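Local coordinates for protein glyoxalase III (glutathione-independent) (Candida albicans, PDB 4LRU) that converts methylglyoxal to D-lactate in a single step without glutathione, detoxifying the methylglyoxal that the cell's own metabolism produces, at residues 157-167 and 209-220. Numbering follows the deposited sequence.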
# COMPACT_ATOMS: atom_id res chain seq x y z
N LEU A 157 4.78 -2.56 -15.53
CA LEU A 157 3.34 -2.59 -15.36
C LEU A 157 2.69 -1.20 -15.42
O LEU A 157 1.59 -1.05 -15.96
CB LEU A 157 3.00 -3.30 -14.06
CG LEU A 157 1.51 -3.65 -13.91
CD1 LEU A 157 1.36 -4.95 -13.15
CD2 LEU A 157 0.77 -2.54 -13.21
N ILE A 158 3.36 -0.19 -14.87
CA ILE A 158 2.83 1.17 -14.91
C ILE A 158 3.38 2.04 -16.02
O ILE A 158 3.12 3.24 -16.04
CB ILE A 158 2.95 1.89 -13.56
CG1 ILE A 158 4.41 2.10 -13.16
CG2 ILE A 158 2.16 1.14 -12.51
CD1 ILE A 158 4.60 3.03 -11.97
N LYS A 159 4.09 1.46 -16.97
CA LYS A 159 4.55 2.25 -18.12
C LYS A 159 3.34 2.88 -18.80
O LYS A 159 2.39 2.18 -19.13
CB LYS A 159 5.32 1.41 -19.14
CG LYS A 159 5.84 2.22 -20.32
CD LYS A 159 6.83 1.45 -21.17
CE LYS A 159 7.41 2.26 -22.32
NZ LYS A 159 8.20 3.44 -21.86
N GLY A 160 3.37 4.18 -19.02
CA GLY A 160 2.31 4.86 -19.75
C GLY A 160 1.03 5.06 -18.95
O GLY A 160 0.01 5.52 -19.51
N LYS A 161 1.08 4.75 -17.65
CA LYS A 161 -0.06 4.88 -16.74
C LYS A 161 0.14 6.09 -15.83
O LYS A 161 1.27 6.56 -15.63
CB LYS A 161 -0.20 3.64 -15.86
CG LYS A 161 -0.35 2.34 -16.63
CD LYS A 161 -1.63 2.28 -17.44
CE LYS A 161 -1.94 0.83 -17.81
NZ LYS A 161 -2.70 0.71 -19.08
N LYS A 162 -0.96 6.59 -15.29
CA LYS A 162 -0.94 7.67 -14.32
C LYS A 162 -1.06 7.10 -12.92
O LYS A 162 -1.92 6.26 -12.66
CB LYS A 162 -2.10 8.64 -14.59
CG LYS A 162 -1.98 9.37 -15.91
CD LYS A 162 -3.14 10.35 -16.10
CE LYS A 162 -3.43 10.63 -17.57
NZ LYS A 162 -2.21 10.67 -18.41
N ILE A 163 -0.18 7.55 -12.03
CA ILE A 163 -0.25 7.21 -10.63
C ILE A 163 -0.02 8.44 -9.77
O ILE A 163 0.48 9.47 -10.23
CB ILE A 163 0.79 6.15 -10.24
CG1 ILE A 163 2.21 6.69 -10.38
CG2 ILE A 163 0.57 4.87 -11.01
CD1 ILE A 163 3.22 5.87 -9.61
N THR A 164 -0.42 8.33 -8.52
CA THR A 164 0.01 9.27 -7.50
C THR A 164 0.57 8.50 -6.31
O THR A 164 0.72 7.28 -6.36
CB THR A 164 -1.13 10.21 -7.09
OG1 THR A 164 -0.60 11.31 -6.35
CG2 THR A 164 -2.17 9.49 -6.26
N GLY A 165 0.94 9.24 -5.28
CA GLY A 165 1.58 8.66 -4.09
C GLY A 165 2.20 9.79 -3.30
O GLY A 165 2.07 10.97 -3.65
N PHE A 166 2.94 9.44 -2.25
CA PHE A 166 3.41 10.42 -1.28
C PHE A 166 4.28 11.48 -1.96
O PHE A 166 5.12 11.17 -2.80
CB PHE A 166 4.14 9.74 -0.13
CG PHE A 166 4.18 10.57 1.13
CD1 PHE A 166 3.05 10.70 1.92
CD2 PHE A 166 5.31 11.28 1.48
CE1 PHE A 166 3.07 11.45 3.06
CE2 PHE A 166 5.34 12.04 2.63
CZ PHE A 166 4.21 12.13 3.42
N THR A 167 4.05 12.73 -1.61
CA THR A 167 4.66 13.85 -2.33
C THR A 167 6.12 14.08 -1.91
O THR A 167 6.49 13.82 -0.76
CB THR A 167 3.90 15.18 -2.14
OG1 THR A 167 3.99 15.62 -0.77
CG2 THR A 167 2.43 15.04 -2.55
N PHE A 209 -6.71 12.36 -1.99
CA PHE A 209 -6.58 12.36 -3.44
C PHE A 209 -6.16 10.99 -3.94
O PHE A 209 -5.25 10.38 -3.38
CB PHE A 209 -5.55 13.41 -3.89
CG PHE A 209 -5.39 13.52 -5.38
CD1 PHE A 209 -6.42 14.01 -6.18
CD2 PHE A 209 -4.21 13.12 -6.00
CE1 PHE A 209 -6.27 14.10 -7.55
CE2 PHE A 209 -4.05 13.22 -7.36
CZ PHE A 209 -5.08 13.69 -8.14
N THR A 210 -6.84 10.54 -4.98
CA THR A 210 -6.52 9.32 -5.68
C THR A 210 -6.48 9.52 -7.19
O THR A 210 -7.05 10.48 -7.73
CB THR A 210 -7.54 8.21 -5.40
OG1 THR A 210 -8.81 8.58 -5.96
CG2 THR A 210 -7.65 7.94 -3.92
N VAL A 211 -5.82 8.58 -7.85
CA VAL A 211 -5.78 8.52 -9.31
C VAL A 211 -6.17 7.12 -9.73
O VAL A 211 -5.65 6.14 -9.20
CB VAL A 211 -4.38 8.85 -9.84
CG1 VAL A 211 -4.29 8.56 -11.33
CG2 VAL A 211 -4.03 10.30 -9.54
N THR A 212 -7.12 7.03 -10.67
CA THR A 212 -7.50 5.75 -11.27
C THR A 212 -7.09 5.78 -12.73
O THR A 212 -7.44 6.72 -13.48
CB THR A 212 -9.03 5.54 -11.17
OG1 THR A 212 -9.42 5.42 -9.79
CG2 THR A 212 -9.44 4.29 -11.92
N ASP A 213 -6.32 4.77 -13.13
CA ASP A 213 -6.01 4.55 -14.52
C ASP A 213 -6.40 3.13 -14.85
O ASP A 213 -5.64 2.18 -14.61
CB ASP A 213 -4.52 4.82 -14.81
CG ASP A 213 -4.23 4.90 -16.29
OD1 ASP A 213 -5.04 4.33 -17.07
OD2 ASP A 213 -3.25 5.57 -16.68
N GLY A 214 -7.62 2.96 -15.35
CA GLY A 214 -8.15 1.64 -15.61
C GLY A 214 -8.26 0.86 -14.32
O GLY A 214 -9.03 1.21 -13.43
N ARG A 215 -7.44 -0.19 -14.21
CA ARG A 215 -7.45 -1.07 -13.04
C ARG A 215 -6.23 -0.85 -12.14
O ARG A 215 -5.85 -1.71 -11.33
CB ARG A 215 -7.58 -2.54 -13.49
CG ARG A 215 -8.96 -2.87 -14.06
CD ARG A 215 -9.02 -4.21 -14.75
NE ARG A 215 -8.14 -4.26 -15.91
CZ ARG A 215 -6.99 -4.91 -15.96
NH1 ARG A 215 -6.59 -5.64 -14.92
NH2 ARG A 215 -6.23 -4.85 -17.05
N ILE A 216 -5.64 0.33 -12.26
CA ILE A 216 -4.60 0.76 -11.33
C ILE A 216 -5.13 1.95 -10.54
O ILE A 216 -5.55 2.95 -11.13
CB ILE A 216 -3.34 1.19 -12.07
CG1 ILE A 216 -2.84 0.03 -12.93
CG2 ILE A 216 -2.27 1.65 -11.09
CD1 ILE A 216 -1.70 0.38 -13.85
N VAL A 217 -5.13 1.83 -9.22
CA VAL A 217 -5.66 2.88 -8.35
C VAL A 217 -4.63 3.22 -7.29
O VAL A 217 -4.14 2.34 -6.57
CB VAL A 217 -6.98 2.45 -7.68
CG1 VAL A 217 -7.52 3.55 -6.80
CG2 VAL A 217 -7.99 2.04 -8.73
N THR A 218 -4.27 4.49 -7.20
CA THR A 218 -3.31 4.90 -6.19
C THR A 218 -3.81 6.11 -5.41
O THR A 218 -4.62 6.88 -5.91
CB THR A 218 -1.95 5.24 -6.83
OG1 THR A 218 -2.14 6.11 -7.96
CG2 THR A 218 -1.26 3.97 -7.32
N GLY A 219 -3.30 6.26 -4.18
CA GLY A 219 -3.61 7.40 -3.33
C GLY A 219 -2.38 7.98 -2.66
O GLY A 219 -1.33 7.33 -2.59
N VAL A 220 -2.50 9.18 -2.13
CA VAL A 220 -1.30 9.97 -1.79
C VAL A 220 -0.67 9.62 -0.43
O VAL A 220 0.56 9.67 -0.26
CB VAL A 220 -1.63 11.47 -1.82
CG1 VAL A 220 -0.41 12.29 -1.43
CG2 VAL A 220 -2.11 11.85 -3.21
O HOH W 1 -2.88 6.64 -18.94
O HOH W 2 -4.87 1.57 -17.56
O HOH W 3 -3.06 5.15 -10.33
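Asp213 and Thr218 reach out from one face of a beta hairpin and take two backbone N-H groups of the chain that runs across it, Lys162 and Thr164. The hairpin, strands 210-213 and 216-219 joined by a type II' turn, closes one end of the central mixed sheet of this DJ-1 superfamily fold; 157-167 lies over its face, and its short strand 162-163 pairs in parallel with strand 198-199.

Asp213 has its carboxylate carbon opposite the backbone N (chi1 -167°), which brings OD2 within 2.9 Å of Lys162 N, whose N-H it accepts on its anti lone pair. The Lys161 side chain crosses Asp213 at roughly a right angle. Its NZ stays 4.8 Å from Asp213 OD1, and a water bridges the two instead of a direct salt bridge.

Next to Asp213, Ile216 rests CD1 on Lys161 CG (3.7 Å) and slides past Leu157 CD2; Tyr129 of helix 119-130 touches all three side chains. Thr218 holds OG1 between its own N and carbonyl carbon (chi1 48°), where it accepts the nearly straight bond from Thr164 N, 174° at the hydrogen. A second water is hydrogen-bonded to the same OG1, to Lys162 O and to Val211 O, tying the layers together between the two direct bonds.

Thr164 sets its CB on Val211 CG2, while its OG1 bonds to Ile200 O and lies at the edge of the Phe209 ring. Further along, the chain approaches the active site: Phe166 meets the ring of His140, an inferred catalytic residue, and Val220 O lies 3.5 Å from Phe166 CD1, near the ring plane.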